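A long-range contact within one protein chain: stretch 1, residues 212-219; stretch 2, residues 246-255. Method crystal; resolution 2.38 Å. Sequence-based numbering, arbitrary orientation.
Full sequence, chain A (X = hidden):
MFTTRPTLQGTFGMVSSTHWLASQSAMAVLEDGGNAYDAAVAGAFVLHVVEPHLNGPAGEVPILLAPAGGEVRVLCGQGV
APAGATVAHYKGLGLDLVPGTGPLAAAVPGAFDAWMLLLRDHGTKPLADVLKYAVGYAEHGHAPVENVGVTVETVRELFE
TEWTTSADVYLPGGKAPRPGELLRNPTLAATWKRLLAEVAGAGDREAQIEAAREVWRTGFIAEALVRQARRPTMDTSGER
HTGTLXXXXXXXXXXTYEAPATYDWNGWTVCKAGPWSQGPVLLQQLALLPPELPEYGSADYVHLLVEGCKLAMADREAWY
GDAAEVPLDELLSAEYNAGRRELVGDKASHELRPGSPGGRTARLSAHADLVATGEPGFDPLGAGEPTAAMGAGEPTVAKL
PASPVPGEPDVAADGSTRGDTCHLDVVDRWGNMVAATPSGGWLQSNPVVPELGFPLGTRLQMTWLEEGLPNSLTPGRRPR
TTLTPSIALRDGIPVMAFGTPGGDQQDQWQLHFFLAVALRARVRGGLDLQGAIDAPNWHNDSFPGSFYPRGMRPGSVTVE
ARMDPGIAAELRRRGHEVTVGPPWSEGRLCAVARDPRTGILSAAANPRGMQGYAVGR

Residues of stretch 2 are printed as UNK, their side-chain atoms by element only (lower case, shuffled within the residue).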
# COMPACT_ATOMS: atom_id res chain seq x y z
N ALA A 212 -24.73 -24.33 -6.04
CA ALA A 212 -24.60 -22.95 -6.54
C ALA A 212 -24.26 -22.87 -8.03
O ALA A 212 -24.72 -21.96 -8.73
CB ALA A 212 -23.55 -22.21 -5.74
N ARG A 213 -23.46 -23.82 -8.51
CA ARG A 213 -23.15 -23.89 -9.94
C ARG A 213 -24.43 -24.10 -10.75
O ARG A 213 -24.60 -23.50 -11.80
CB ARG A 213 -22.17 -25.01 -10.23
CG ARG A 213 -20.81 -24.85 -9.57
CD ARG A 213 -19.94 -26.04 -9.89
NE ARG A 213 -19.51 -26.03 -11.29
CZ ARG A 213 -18.99 -27.06 -11.94
NH1 ARG A 213 -18.81 -28.24 -11.35
NH2 ARG A 213 -18.64 -26.92 -13.22
N GLU A 214 -25.32 -24.94 -10.22
CA GLU A 214 -26.60 -25.24 -10.86
C GLU A 214 -27.63 -24.12 -10.76
O GLU A 214 -28.47 -23.98 -11.65
CB GLU A 214 -27.18 -26.53 -10.29
CG GLU A 214 -26.34 -27.76 -10.62
CD GLU A 214 -26.16 -28.00 -12.12
OE1 GLU A 214 -25.08 -28.51 -12.50
OE2 GLU A 214 -27.08 -27.68 -12.91
N VAL A 215 -27.57 -23.34 -9.69
CA VAL A 215 -28.40 -22.14 -9.56
C VAL A 215 -28.03 -21.10 -10.63
O VAL A 215 -28.92 -20.50 -11.24
CB VAL A 215 -28.30 -21.54 -8.15
CG1 VAL A 215 -28.98 -20.17 -8.08
CG2 VAL A 215 -28.95 -22.48 -7.15
N TRP A 216 -26.74 -20.90 -10.86
CA TRP A 216 -26.28 -20.05 -11.95
C TRP A 216 -26.69 -20.61 -13.31
O TRP A 216 -27.07 -19.86 -14.21
CB TRP A 216 -24.76 -19.86 -11.91
CG TRP A 216 -24.30 -18.90 -12.97
CD1 TRP A 216 -24.10 -19.18 -14.30
CD2 TRP A 216 -24.03 -17.51 -12.82
NE1 TRP A 216 -23.72 -18.05 -14.97
CE2 TRP A 216 -23.67 -17.01 -14.09
CE3 TRP A 216 -24.05 -16.63 -11.73
CZ2 TRP A 216 -23.32 -15.67 -14.30
CZ3 TRP A 216 -23.72 -15.29 -11.94
CH2 TRP A 216 -23.36 -14.83 -13.22
N ARG A 217 -26.60 -21.92 -13.44
CA ARG A 217 -26.72 -22.63 -14.72
C ARG A 217 -28.13 -22.92 -15.20
O ARG A 217 -28.42 -22.80 -16.39
CB ARG A 217 -26.00 -23.97 -14.60
CG ARG A 217 -25.23 -24.34 -15.83
CD ARG A 217 -23.82 -24.70 -15.46
NE ARG A 217 -23.77 -25.97 -14.74
CZ ARG A 217 -23.08 -27.04 -15.12
NH1 ARG A 217 -23.12 -28.13 -14.36
NH2 ARG A 217 -22.34 -27.04 -16.23
N THR A 218 -28.96 -23.39 -14.26
CA THR A 218 -30.35 -23.77 -14.53
C THR A 218 -31.38 -23.06 -13.66
O THR A 218 -32.58 -23.16 -13.95
CB THR A 218 -30.53 -25.28 -14.34
OG1 THR A 218 -30.23 -25.64 -12.98
CG2 THR A 218 -29.64 -26.07 -15.30
N GLY A 219 -30.94 -22.34 -12.62
CA GLY A 219 -31.83 -21.75 -11.62
C GLY A 219 -32.27 -20.34 -11.94
O GLY A 219 -32.28 -19.92 -13.10
N UNK A 246 -29.58 -19.11 -25.10
CA UNK A 246 -30.73 -19.93 -24.68
C UNK A 246 -30.46 -20.62 -23.36
O UNK A 246 -29.32 -20.71 -22.92
c UNK A 246 -31.04 -21.06 -25.70
o UNK A 246 -30.12 -22.15 -25.50
c UNK A 246 -30.95 -20.57 -27.15
N UNK A 247 -31.52 -21.15 -22.77
CA UNK A 247 -31.45 -21.91 -21.51
C UNK A 247 -30.45 -23.05 -21.57
O UNK A 247 -29.66 -23.23 -20.65
c UNK A 247 -32.83 -22.46 -21.16
N UNK A 248 -30.50 -23.82 -22.66
CA UNK A 248 -29.57 -24.94 -22.89
C UNK A 248 -28.10 -24.56 -23.09
O UNK A 248 -27.22 -25.36 -22.74
c UNK A 248 -30.03 -25.77 -24.08
N UNK A 249 -27.81 -23.39 -23.67
CA UNK A 249 -26.41 -22.91 -23.76
C UNK A 249 -25.81 -22.83 -22.36
O UNK A 249 -24.67 -23.27 -22.13
c UNK A 249 -26.62 -21.47 -25.86
c UNK A 249 -26.31 -21.50 -24.38
o UNK A 249 -27.50 -20.68 -26.26
o UNK A 249 -25.98 -22.19 -26.64
N UNK A 250 -26.58 -22.25 -21.44
CA UNK A 250 -26.16 -22.12 -20.04
C UNK A 250 -26.08 -23.45 -19.35
O UNK A 250 -25.08 -23.74 -18.72
c UNK A 250 -27.23 -19.77 -19.77
c UNK A 250 -28.05 -18.97 -18.78
c UNK A 250 -25.90 -19.08 -20.01
c UNK A 250 -27.10 -21.21 -19.25
N UNK A 251 -27.12 -24.26 -19.50
CA UNK A 251 -27.20 -25.59 -18.86
C UNK A 251 -26.02 -26.52 -19.23
O UNK A 251 -25.56 -27.32 -18.41
c UNK A 251 -28.54 -26.24 -19.17
N UNK A 252 -25.55 -26.41 -20.47
CA UNK A 252 -24.48 -27.28 -20.98
C UNK A 252 -23.04 -26.89 -20.67
O UNK A 252 -22.15 -27.74 -20.73
N UNK A 253 -22.81 -25.62 -20.32
CA UNK A 253 -21.44 -25.10 -20.22
C UNK A 253 -20.89 -25.14 -18.81
O UNK A 253 -21.55 -24.74 -17.86
c UNK A 253 -19.15 -22.57 -19.79
c UNK A 253 -19.03 -23.31 -21.89
n UNK A 253 -17.80 -22.79 -21.56
c UNK A 253 -16.86 -21.72 -19.50
c UNK A 253 -19.89 -23.19 -20.84
c UNK A 253 -17.85 -22.33 -20.27
c UNK A 253 -18.49 -21.58 -17.71
c UNK A 253 -19.47 -22.18 -18.48
c UNK A 253 -21.32 -23.66 -20.78
c UNK A 253 -17.20 -21.35 -18.22
N UNK A 254 -19.66 -25.60 -18.69
CA UNK A 254 -18.90 -25.60 -17.45
C UNK A 254 -17.53 -25.04 -17.75
O UNK A 254 -17.03 -25.14 -18.88
o UNK A 254 -19.94 -27.55 -16.45
c UNK A 254 -18.72 -27.02 -16.92
N UNK A 255 -16.91 -24.48 -16.73
CA UNK A 255 -15.50 -24.12 -16.80
C UNK A 255 -14.69 -25.42 -16.83
O UNK A 255 -15.11 -26.44 -16.26
c UNK A 255 -15.12 -23.28 -15.61

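Position 246 carries a carbon that bears one oxygen and one carbon, the branched pattern of threonine; its side chain has nothing of stretch 1 within 9 Å. It is T246. It sits just before helix 247-252, and its OG1 accepts from the backbone N of position 249 at 3.2 Å, a capping bond. Positions 247 and 248 each have a single side-chain carbon, so they are A247 and A248. The CB of A248 points away from stretch 1, and that of A247 sideways, 6.5 Å from R217 O.

Position 249 has two carbons, the second carrying two oxygens, and its side chain touches nothing of stretch 1: a short carboxylate, D249. Its OD2 accepts from T246 N at 2.9 Å, so the capping is reciprocal, each side chain bonding the other's backbone amide.

At position 250 four carbons fork at the second, which separates leucine from isoleucine, forked at the first. L250 points its CB toward stretch 1 and is buried; its backbone O lies 3.0 Å from R217 CG. Position 251 has one carbon, hence A251. Its CB is 4.0 Å from T218 CG2, and its CA is 5.1 Å from R217 CA, a spacing that leaves little room between the backbones.

Position 252 has no side-chain atoms and is G252. An ideal CB there would meet nothing of stretch 1, but would be crowded by A248 O at 3.3 Å. Position 253 shows one carbon followed by fused five- and six-membered rings with eight carbons and one nitrogen, an indole: W253. The side chain comes no nearer than CB, 5.8 Å from R217 NH2, and the backbone O makes the contact instead, accepting from R217 NH2 at 2.9 Å with an N-H...O angle of 160°.

Position 254 has one carbon and then one oxygen, which identifies S254. Its OG is 2.5 Å from R217 NH2, a very short approach, and 3.5 Å from R213 NH2. Position 255, with one carbon, is A255; its CB comes no nearer than 5.6 Å, to R213 NH2.

The contact therefore centres on R217. The two helix axes run nearly antiparallel, at 161°, and approach to 9.3 Å. Although the CB of R217 points sideways, its guanidinium reaches the stretch from A251 to S254: A251 O lies over one face, and W253 O, which accepts a hydrogen bond from R217 NH2, lies at the edge near the plane. Within stretch 1, the salt bridge from R217 NH1 to E214 OE1, 2.7 Å, holds the same group from its other terminal nitrogen.

Stretch 2 246-255: TAADLAGWSA
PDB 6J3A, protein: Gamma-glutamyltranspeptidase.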